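Local coordinates for phosphate-binding protein (Unidentified prokaryotic organism, PDB 3W9V) that binds inorganic phosphate, as a DING protein of the PstS family of phosphate-binding proteins, at residues A[137-142]-A[169-174]. The protein carries 1 engineered substitution. Numbering follows the deposited sequence.
Sequences VVYRAE and TTFANS. With PO4 (phosphate ion), chain C.
Tyr139 and Phe171 carry the apolar part of this contact, their side chains crossing at about a right angle. Phe171 CD2 lies 3.6 Å from Tyr139 CB, at the root of the tyrosine, and the ring planes are inclined obliquely at 36°. With CG anti to its backbone N (chi1 -173°), Phe171 reaches across to the strand; Ala172 CB rests more loosely near Tyr139 CE1. No direct hydrogen bond joins 137-142 to 169-174, and two waters bridge them instead. One takes the N-H of Phe171 and lies within bonding distance of Arg140 O (2.7 Å) and Thr169 O, with more acceptors around it than protons; the other links Arg140 O to Ala172 N. The side chain of Arg140 leads away to the phosphate, bent at chi2 and chi3. Its NH2 gives phosphate O1 a fairly straight bond (2.8 Å, 165°), and NH1 holds O2 at 2.9 Å. Side-on, NE donates to Glu142 OE1 (3.1 Å) and NH2 to OE2 (2.8 Å, a salt bridge), from above the carboxylate plane; with the phosphate, this grip limits turning of the guanidinium. A leucine in place of Arg140 would probably leave the Glu142 carboxylate, though OE2 also takes the N-H of Gly190, without this counter-charge and weaken the hold on phosphate, whose site Thr8, Ser32, Ser144 and Thr146 also line. Strand 136-140 is the middle of a three-stranded parallel sheet, flanked by 186-188 and 207-208; Phe171 and Arg140 both touch Thr147 of helix 145-157, while helix 190-199 packs against Val138 and Arg140.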
loop_
_atom_site.group_PDB
_atom_site.type_symbol
_atom_site.label_atom_id
_atom_site.label_comp_id
_atom_site.label_asym_id
_atom_site.label_seq_id
_atom_site.Cartn_x
_atom_site.Cartn_y
_atom_site.Cartn_z
ATOM N N VAL A 137 -17.751 11.291 -2.874
ATOM C CA VAL A 137 -16.435 10.690 -2.704
ATOM C C VAL A 137 -15.907 10.902 -1.288
ATOM O O VAL A 137 -15.958 12.014 -0.755
ATOM C CB VAL A 137 -15.435 11.260 -3.741
ATOM C CG1 VAL A 137 -14.010 10.863 -3.401
ATOM C CG2 VAL A 137 -15.806 10.792 -5.143
ATOM N N VAL A 138 -15.418 9.824 -0.679
ATOM C CA VAL A 138 -14.701 9.899 0.585
ATOM C C VAL A 138 -13.233 9.636 0.282
ATOM O O VAL A 138 -12.909 8.731 -0.490
ATOM C CB VAL A 138 -15.219 8.859 1.598
ATOM C CG1 VAL A 138 -14.563 9.067 2.956
ATOM C CG2 VAL A 138 -16.735 8.940 1.717
ATOM N N TYR A 139 -12.345 10.429 0.866
ATOM C CA TYR A 139 -10.922 10.282 0.599
ATOM C C TYR A 139 -10.120 10.450 1.891
ATOM O O TYR A 139 -10.648 10.899 2.918
ATOM C CB TYR A 139 -10.459 11.284 -0.479
ATOM C CG TYR A 139 -10.619 12.728 -0.062
ATOM C CD1 TYR A 139 -9.568 13.414 0.529
ATOM C CD2 TYR A 139 -11.827 13.402 -0.240
ATOM C CE1 TYR A 139 -9.706 14.728 0.932
ATOM C CE2 TYR A 139 -11.976 14.723 0.170
ATOM C CZ TYR A 139 -10.906 15.377 0.758
ATOM O OH TYR A 139 -11.010 16.692 1.179
ATOM N N ARG A 140 -8.845 10.087 1.841
ATOM C CA ARG A 140 -7.980 10.210 3.011
ATOM C C ARG A 140 -7.485 11.642 3.175
ATOM O O ARG A 140 -6.905 12.217 2.254
ATOM C CB ARG A 140 -6.796 9.253 2.904
ATOM C CG ARG A 140 -7.201 7.798 3.053
ATOM C CD ARG A 140 -7.439 7.409 4.516
ATOM N NE ARG A 140 -6.180 7.412 5.249
ATOM C CZ ARG A 140 -5.274 6.440 5.199
ATOM N NH1 ARG A 140 -5.485 5.328 4.502
ATOM N NH2 ARG A 140 -4.145 6.591 5.871
ATOM N N ALA A 141 -7.717 12.202 4.359
ATOM C CA ALA A 141 -7.321 13.567 4.664
ATOM C C ALA A 141 -5.812 13.722 4.693
ATOM O O ALA A 141 -5.283 14.754 4.293
ATOM C CB ALA A 141 -7.903 13.979 6.010
ATOM N N GLU A 142 -5.137 12.699 5.205
ATOM C CA GLU A 142 -3.723 12.784 5.540
ATOM C C GLU A 142 -2.829 12.084 4.515
ATOM O O GLU A 142 -3.320 11.445 3.577
ATOM C CB GLU A 142 -3.483 12.231 6.957
ATOM C CG GLU A 142 -3.337 10.701 7.095
ATOM C CD GLU A 142 -4.636 9.889 6.982
ATOM O OE1 GLU A 142 -5.595 10.307 6.304
ATOM O OE2 GLU A 142 -4.683 8.782 7.553
ATOM N N THR A 169 0.566 11.442 -2.072
ATOM C CA THR A 169 0.026 10.849 -0.854
ATOM C C THR A 169 -1.152 11.640 -0.296
ATOM O O THR A 169 -1.790 11.197 0.664
ATOM C CB THR A 169 1.084 10.739 0.255
ATOM O OG1 THR A 169 1.554 12.050 0.588
ATOM C CG2 THR A 169 2.250 9.867 -0.183
ATOM N N THR A 170 -1.423 12.812 -0.874
ATOM C CA THR A 170 -2.525 13.653 -0.421
ATOM C C THR A 170 -3.556 13.789 -1.536
ATOM O O THR A 170 -3.347 14.521 -2.505
ATOM C CB THR A 170 -2.015 15.026 0.030
ATOM O OG1 THR A 170 -1.144 15.571 -0.967
ATOM C CG2 THR A 170 -1.226 14.855 1.281
ATOM N N PHE A 171 -4.669 13.080 -1.404
ATOM C CA PHE A 171 -5.650 13.010 -2.483
ATOM C C PHE A 171 -6.139 14.382 -2.928
ATOM O O PHE A 171 -6.347 14.621 -4.122
ATOM C CB PHE A 171 -6.847 12.120 -2.123
ATOM C CG PHE A 171 -7.778 11.918 -3.283
ATOM C CD1 PHE A 171 -7.453 11.025 -4.294
ATOM C CD2 PHE A 171 -8.941 12.663 -3.401
ATOM C CE1 PHE A 171 -8.286 10.862 -5.396
ATOM C CE2 PHE A 171 -9.780 12.502 -4.495
ATOM C CZ PHE A 171 -9.452 11.599 -5.492
ATOM N N ALA A 172 -6.299 15.290 -1.969
ATOM C CA ALA A 172 -6.775 16.638 -2.271
ATOM C C ALA A 172 -5.848 17.412 -3.211
ATOM O O ALA A 172 -6.256 18.418 -3.785
ATOM C CB ALA A 172 -6.987 17.422 -0.996
ATOM N N ASN A 173 -4.604 16.962 -3.344
ATOM C CA ASN A 173 -3.623 17.580 -4.234
ATOM C C ASN A 173 -3.460 16.857 -5.565
ATOM O O ASN A 173 -2.634 17.267 -6.375
ATOM C CB ASN A 173 -2.242 17.621 -3.572
ATOM C CG ASN A 173 -2.184 18.528 -2.363
ATOM O OD1 ASN A 173 -2.921 19.508 -2.252
ATOM N ND2 ASN A 173 -1.272 18.215 -1.452
ATOM N N SER A 174 -4.207 15.783 -5.799
ATOM C CA SER A 174 -3.972 14.977 -6.991
ATOM C C SER A 174 -4.491 15.584 -8.295
ATOM O O SER A 174 -3.719 15.795 -9.231
ATOM C CB SER A 174 -4.527 13.563 -6.817
ATOM O OG SER A 174 -4.229 12.780 -7.967
HETATM P P PO4 C . -1.921 4.170 4.579
HETATM O O1 PO4 C . -2.543 4.334 5.956
HETATM O O2 PO4 C . -2.918 4.531 3.485
HETATM O O3 PO4 C . -0.663 5.019 4.447
HETATM O O4 PO4 C . -1.554 2.698 4.444
HETATM O O HOH W 1 -4.682 11.289 0.944
HETATM O O HOH W 2 -6.222 14.635 0.854
#